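Local structure of uncharacterized protein (4R7F) at residues Q2-N10 / V58-Q66. The protein is of unknown function but is built from immunoglobulin-like beta-sandwich domains, the first of which resembles the N-terminal domain of type 9 secretion system plug proteins. Residues are numbered along the deposited sequence; the frame is centred on the assembly and turned at random.
Sequences QVKFFTDVN and VHCNADWTQ
Phe-5 carries most of the meeting between the N-terminal segment 2-10 and the end of strand 53-60 with the loop that follows. It illustrates how an aromatic ring can sort its neighbours, apolar groups over a face and polar backbone at the edge. Over one face stands CG1 of Val-58, 4.2 Å from Phe-5 CZ and displaced toward the rim, the two side chains crossing nearly at a right angle. SG of Cys-60 comes in obliquely, 3.8 Å from Phe-5 CD1, as a sulfur-aromatic contact. At the edge, Trp-64 O lies in the ring plane, 3.4 Å from CD1. That same oxygen accepts the one direct hydrogen bond between the segments, from Phe-5 N (2.8 Å, 165° at the hydrogen). With CG beside its own backbone N (chi1 -62°), the phenyl group is brought alongside this bond. Gln-66 N, also at the edge, and Gln-66 CB both lie 3.9 Å from Phe-5 CE1. The Trp-64 side chain joins in, its ring oblique to Phe-5 O, which is 3.5 Å from CE3; Arg-191 hydrogen-bonds Phe-5 O and makes a cation-pi contact with Trp-64.

Asp-63 OD1 braces the loop twice, accepting Thr-65 N in an Asx turn and, separately, Thr-65 OG1 on its syn side. Lys-4 lays its extended chain past Asp-63 O.

Ala-117 and Gln-119 of strand 114-122 also touch the phenyl ring, and an alanine here would probably open a gap beside them and deprive Val-58 CG1 and Cys-60 SG of their aromatic partner. The N-terminal lead-in thus packs onto strands 53-60 and 114-122 of the first, probably plug-protein-like domain through one nearly straight backbone hydrogen bond, a water linking Val-3 O to Gln-66 N, and the ring's apolar contacts.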
ATOM      1  N   GLN A   2      26.978  26.599  -0.183  1.00 69.13           N
ATOM      2  CA  GLN A   2      27.704  25.366   0.263  0.50 67.55           C
ATOM      3  C   GLN A   2      27.170  24.122  -0.456  1.00 65.27           C
ATOM      4  O   GLN A   2      26.122  24.166  -1.119  1.00 68.32           O
ATOM      5  CB  GLN A   2      27.684  25.196   1.791  0.50 66.94           C
ATOM      6  CG  GLN A   2      29.030  25.463   2.453  0.50 69.58           C
ATOM      7  CD  GLN A   2      30.007  24.303   2.298  0.50 69.42           C
ATOM      8  OE1 GLN A   2      30.508  24.018   1.196  0.50 45.83           O
ATOM      9  NE2 GLN A   2      30.287  23.625   3.410  0.50 63.89           N
ATOM     10  N   VAL A   3      27.956  23.042  -0.354  1.00 55.92           N
ATOM     11  CA  VAL A   3      27.855  21.783  -1.126  1.00 47.95           C
ATOM     12  C   VAL A   3      26.864  20.787  -0.526  1.00 47.98           C
ATOM     13  O   VAL A   3      26.852  20.576   0.691  1.00 38.95           O
ATOM     14  CB  VAL A   3      29.221  21.038  -1.086  1.00 64.07           C
ATOM     15  CG1 VAL A   3      29.132  19.633  -1.668  1.00 65.94           C
ATOM     16  CG2 VAL A   3      30.298  21.846  -1.797  1.00 94.14           C
ATOM     17  N   LYS A   4      26.104  20.125  -1.394  1.00 41.89           N
ATOM     18  CA  LYS A   4      25.060  19.183  -0.995  1.00 39.21           C
ATOM     19  C   LYS A   4      25.490  17.756  -1.234  1.00 36.90           C
ATOM     20  O   LYS A   4      26.158  17.470  -2.224  1.00 39.84           O
ATOM     21  CB  LYS A   4      23.746  19.488  -1.733  1.00 41.30           C
ATOM     22  CG  LYS A   4      23.056  20.713  -1.137  1.00 49.46           C
ATOM     23  CD  LYS A   4      21.767  21.084  -1.835  1.00 54.12           C
ATOM     24  CE  LYS A   4      21.446  22.542  -1.542  1.00 59.89           C
ATOM     25  NZ  LYS A   4      19.984  22.817  -1.543  1.00 73.20           N
ATOM     26  N   PHE A   5      25.105  16.877  -0.307  1.00 32.53           N
ATOM     27  CA  PHE A   5      25.421  15.466  -0.373  1.00 28.40           C
ATOM     28  C   PHE A   5      24.171  14.734  -0.834  1.00 33.77           C
ATOM     29  O   PHE A   5      23.077  14.967  -0.330  1.00 33.32           O
ATOM     30  CB  PHE A   5      25.871  14.920   0.985  1.00 31.66           C
ATOM     31  CG  PHE A   5      27.115  15.563   1.501  1.00 39.25           C
ATOM     32  CD1 PHE A   5      27.072  16.815   2.061  1.00 37.99           C
ATOM     33  CD2 PHE A   5      28.335  14.929   1.382  1.00 41.97           C
ATOM     34  CE1 PHE A   5      28.238  17.438   2.484  1.00 40.77           C
ATOM     35  CE2 PHE A   5      29.485  15.524   1.821  1.00 35.48           C
ATOM     36  CZ  PHE A   5      29.447  16.783   2.358  1.00 34.82           C
ATOM     37  N   PHE A   6      24.356  13.861  -1.803  1.00 29.51           N
ATOM     38  CA  PHE A   6      23.276  13.098  -2.358  1.00 30.36           C
ATOM     39  C   PHE A   6      23.827  11.786  -2.801  1.00 28.23           C
ATOM     40  O   PHE A   6      25.025  11.662  -3.087  1.00 28.85           O
ATOM     41  CB  PHE A   6      22.595  13.844  -3.517  1.00 34.02           C
ATOM     42  CG  PHE A   6      23.501  14.228  -4.652  1.00 28.63           C
ATOM     43  CD1 PHE A   6      24.206  15.435  -4.626  1.00 34.73           C
ATOM     44  CD2 PHE A   6      23.592  13.437  -5.775  1.00 27.97           C
ATOM     45  CE1 PHE A   6      25.003  15.824  -5.689  1.00 34.40           C
ATOM     46  CE2 PHE A   6      24.408  13.813  -6.855  1.00 31.52           C
ATOM     47  CZ  PHE A   6      25.114  15.004  -6.817  1.00 33.03           C
ATOM     48  N   THR A   7      22.974  10.787  -2.824  1.00 28.59           N
ATOM     49  CA  THR A   7      23.419   9.480  -3.270  1.00 27.68           C
ATOM     50  C   THR A   7      23.832   9.559  -4.718  1.00 33.79           C
ATOM     51  O   THR A   7      23.023   9.912  -5.583  1.00 30.95           O
ATOM     52  CB  THR A   7      22.324   8.461  -3.090  1.00 26.54           C
ATOM     53  OG1 THR A   7      22.028   8.383  -1.689  1.00 25.98           O
ATOM     54  CG2 THR A   7      22.764   7.079  -3.636  1.00 28.21           C
ATOM     55  N   ASP A   8      25.099   9.254  -4.952  1.00 32.00           N
ATOM     56  CA  ASP A   8      25.725   9.319  -6.277  1.00 33.50           C
ATOM     57  C   ASP A   8      27.015   8.484  -6.366  1.00 31.96           C
ATOM     58  O   ASP A   8      27.688   8.262  -5.394  1.00 33.01           O
ATOM     59  CB  ASP A   8      26.057  10.764  -6.590  1.00 36.43           C
ATOM     60  CG  ASP A   8      26.278  11.019  -8.072  1.00 39.91           C
ATOM     61  OD1 ASP A   8      25.808  10.233  -8.934  1.00 28.76           O
ATOM     62  OD2 ASP A   8      26.943  12.028  -8.364  1.00 49.12           O
ATOM     63  N   VAL A   9      27.311   7.979  -7.547  1.00 33.30           N
ATOM     64  CA  VAL A   9      28.498   7.199  -7.802  1.00 34.20           C
ATOM     65  C   VAL A   9      29.463   8.032  -8.639  1.00 33.52           C
ATOM     66  O   VAL A   9      29.061   8.604  -9.621  1.00 39.52           O
ATOM     67  CB  VAL A   9      28.136   5.927  -8.579  1.00 33.70           C
ATOM     68  CG1 VAL A   9      29.390   5.184  -9.046  1.00 42.37           C
ATOM     69  CG2 VAL A   9      27.295   5.030  -7.711  1.00 33.27           C
ATOM     70  N   ASN A  10      30.732   8.095  -8.246  1.00 36.69           N
ATOM     71  CA  ASN A  10      31.729   8.899  -8.937  1.00 38.71           C
ATOM     72  C   ASN A  10      32.866   8.051  -9.488  1.00 39.06           C
ATOM     73  O   ASN A  10      33.914   8.573  -9.759  1.00 53.36           O
ATOM     74  CB  ASN A  10      32.355   9.926  -7.970  1.00 46.94           C
ATOM     75  CG  ASN A  10      31.322  10.633  -7.129  1.00 63.49           C
ATOM     76  OD1 ASN A  10      30.519  11.429  -7.638  1.00 67.70           O
ATOM     77  ND2 ASN A  10      31.302  10.320  -5.843  1.00 62.89           N
ATOM     78  N   VAL A  58      29.174  11.474   7.425  1.00 40.24           N
ATOM     79  CA  VAL A  58      28.991  12.926   7.413  1.00 33.33           C
ATOM     80  C   VAL A  58      27.595  13.243   7.896  1.00 38.63           C
ATOM     81  O   VAL A  58      26.604  12.755   7.349  1.00 33.25           O
ATOM     82  CB  VAL A  58      29.184  13.549   6.025  1.00 34.96           C
ATOM     83  CG1 VAL A  58      28.893  15.032   6.081  1.00 37.50           C
ATOM     84  CG2 VAL A  58      30.604  13.329   5.500  1.00 37.89           C
ATOM     85  N   HIS A  59      27.512  14.053   8.943  1.00 40.03           N
ATOM     86  CA  HIS A  59      26.229  14.476   9.412  1.00 37.40           C
ATOM     87  C   HIS A  59      25.809  15.750   8.663  1.00 40.43           C
ATOM     88  O   HIS A  59      26.597  16.705   8.575  1.00 32.43           O
ATOM     89  CB  HIS A  59      26.222  14.723  10.909  1.00 35.56           C
ATOM     90  CG  HIS A  59      24.853  15.006  11.432  1.00 37.51           C
ATOM     91  ND1 HIS A  59      24.346  16.283  11.541  1.00 35.82           N
ATOM     92  CD2 HIS A  59      23.848  14.172  11.788  1.00 36.81           C
ATOM     93  CE1 HIS A  59      23.112  16.223  12.004  1.00 37.98           C
ATOM     94  NE2 HIS A  59      22.776  14.952  12.133  1.00 29.53           N
ATOM     95  N   CYS A  60      24.553  15.759   8.172  1.00 34.59           N
ATOM     96  CA  CYS A  60      24.027  16.850   7.373  1.00 36.50           C
ATOM     97  C   CYS A  60      22.794  17.487   7.960  1.00 33.51           C
ATOM     98  O   CYS A  60      22.024  16.891   8.690  1.00 34.60           O
ATOM     99  CB  CYS A  60      23.693  16.363   5.952  1.00 40.95           C
ATOM    100  SG  CYS A  60      25.092  15.638   5.073  1.00 35.59           S
ATOM    101  N   ASN A  61      22.587  18.726   7.585  1.00 36.21           N
ATOM    102  CA  ASN A  61      21.357  19.415   7.932  1.00 37.46           C
ATOM    103  C   ASN A  61      20.214  19.062   6.991  1.00 31.73           C
ATOM    104  O   ASN A  61      20.381  18.240   6.094  1.00 27.99           O
ATOM    105  CB  ASN A  61      21.655  20.911   8.059  1.00 32.84           C
ATOM    106  CG  ASN A  61      22.295  21.229   9.415  1.00 47.27           C
ATOM    107  OD1 ASN A  61      22.091  20.493  10.409  1.00 43.83           O
ATOM    108  ND2 ASN A  61      23.088  22.273   9.463  1.00 36.42           N
ATOM    109  N   ALA A  62      19.041  19.638   7.226  1.00 31.88           N
ATOM    110  CA  ALA A  62      17.841  19.273   6.503  1.00 31.01           C
ATOM    111  C   ALA A  62      18.015  19.354   4.990  1.00 35.28           C
ATOM    112  O   ALA A  62      17.516  18.497   4.271  1.00 33.12           O
ATOM    113  CB  ALA A  62      16.690  20.146   6.940  1.00 33.87           C
ATOM    114  N   ASP A  63      18.737  20.370   4.525  1.00 29.25           N
ATOM    115  CA  ASP A  63      18.958  20.584   3.094  1.00 31.69           C
ATOM    116  C   ASP A  63      20.136  19.797   2.505  1.00 33.36           C
ATOM    117  O   ASP A  63      20.501  19.999   1.356  1.00 36.93           O
ATOM    118  CB  ASP A  63      19.098  22.081   2.759  1.00 31.51           C
ATOM    119  CG  ASP A  63      20.380  22.713   3.317  1.00 33.28           C
ATOM    120  OD1 ASP A  63      21.127  22.072   4.071  1.00 38.17           O
ATOM    121  OD2 ASP A  63      20.619  23.889   3.006  1.00 38.06           O
ATOM    122  N   TRP A  64      20.686  18.877   3.279  1.00 29.03           N
ATOM    123  CA  TRP A  64      21.769  17.975   2.831  1.00 27.39           C
ATOM    124  C   TRP A  64      23.093  18.681   2.596  1.00 26.89           C
ATOM    125  O   TRP A  64      23.947  18.158   1.901  1.00 34.23           O
ATOM    126  CB  TRP A  64      21.334  17.129   1.620  1.00 28.29           C
ATOM    127  CG  TRP A  64      20.427  16.036   2.006  1.00 28.35           C
ATOM    128  CD1 TRP A  64      19.048  16.020   1.909  1.00 34.11           C
ATOM    129  CD2 TRP A  64      20.796  14.794   2.604  1.00 27.36           C
ATOM    130  NE1 TRP A  64      18.551  14.831   2.405  1.00 27.18           N
ATOM    131  CE2 TRP A  64      19.601  14.060   2.828  1.00 31.50           C
ATOM    132  CE3 TRP A  64      22.009  14.226   2.969  1.00 30.47           C
ATOM    133  CZ2 TRP A  64      19.602  12.793   3.377  1.00 29.32           C
ATOM    134  CZ3 TRP A  64      22.008  12.953   3.517  1.00 36.21           C
ATOM    135  CH2 TRP A  64      20.808  12.247   3.703  1.00 33.36           C
ATOM    136  N   THR A  65      23.253  19.873   3.175  1.00 28.58           N
ATOM    137  CA  THR A  65      24.563  20.441   3.381  1.00 28.99           C
ATOM    138  C   THR A  65      25.083  19.925   4.721  1.00 33.83           C
ATOM    139  O   THR A  65      24.294  19.607   5.622  1.00 35.07           O
ATOM    140  CB  THR A  65      24.534  21.973   3.472  1.00 32.17           C
ATOM    141  OG1 THR A  65      23.740  22.389   4.589  1.00 35.33           O
ATOM    142  CG2 THR A  65      24.007  22.600   2.210  1.00 33.64           C
ATOM    143  N   GLN A  66      26.402  19.876   4.862  1.00 36.84           N
ATOM    144  CA  GLN A  66      27.039  19.369   6.090  1.00 37.00           C
ATOM    145  C   GLN A  66      26.728  20.221   7.313  1.00 37.52           C
ATOM    146  O   GLN A  66      26.784  21.450   7.248  1.00 41.50           O
ATOM    147  CB  GLN A  66      28.542  19.299   5.916  1.00 32.56           C
ATOM    148  CG  GLN A  66      29.250  18.570   7.041  1.00 33.11           C
ATOM    149  CD  GLN A  66      30.730  18.326   6.734  1.00 38.30           C
ATOM    150  OE1 GLN A  66      31.239  18.674   5.672  1.00 47.03           O
ATOM    151  NE2 GLN A  66      31.410  17.724   7.666  1.00 35.69           N
TER
HETATM  152  O   HOH W   1      27.642  23.408   4.953  1.00 56.87           O
HETATM  153  O   HOH W   2      28.346  21.147   2.891  1.00 36.17           O
HETATM  154  O   HOH W   3      18.757  19.652  -0.769  1.00 40.68           O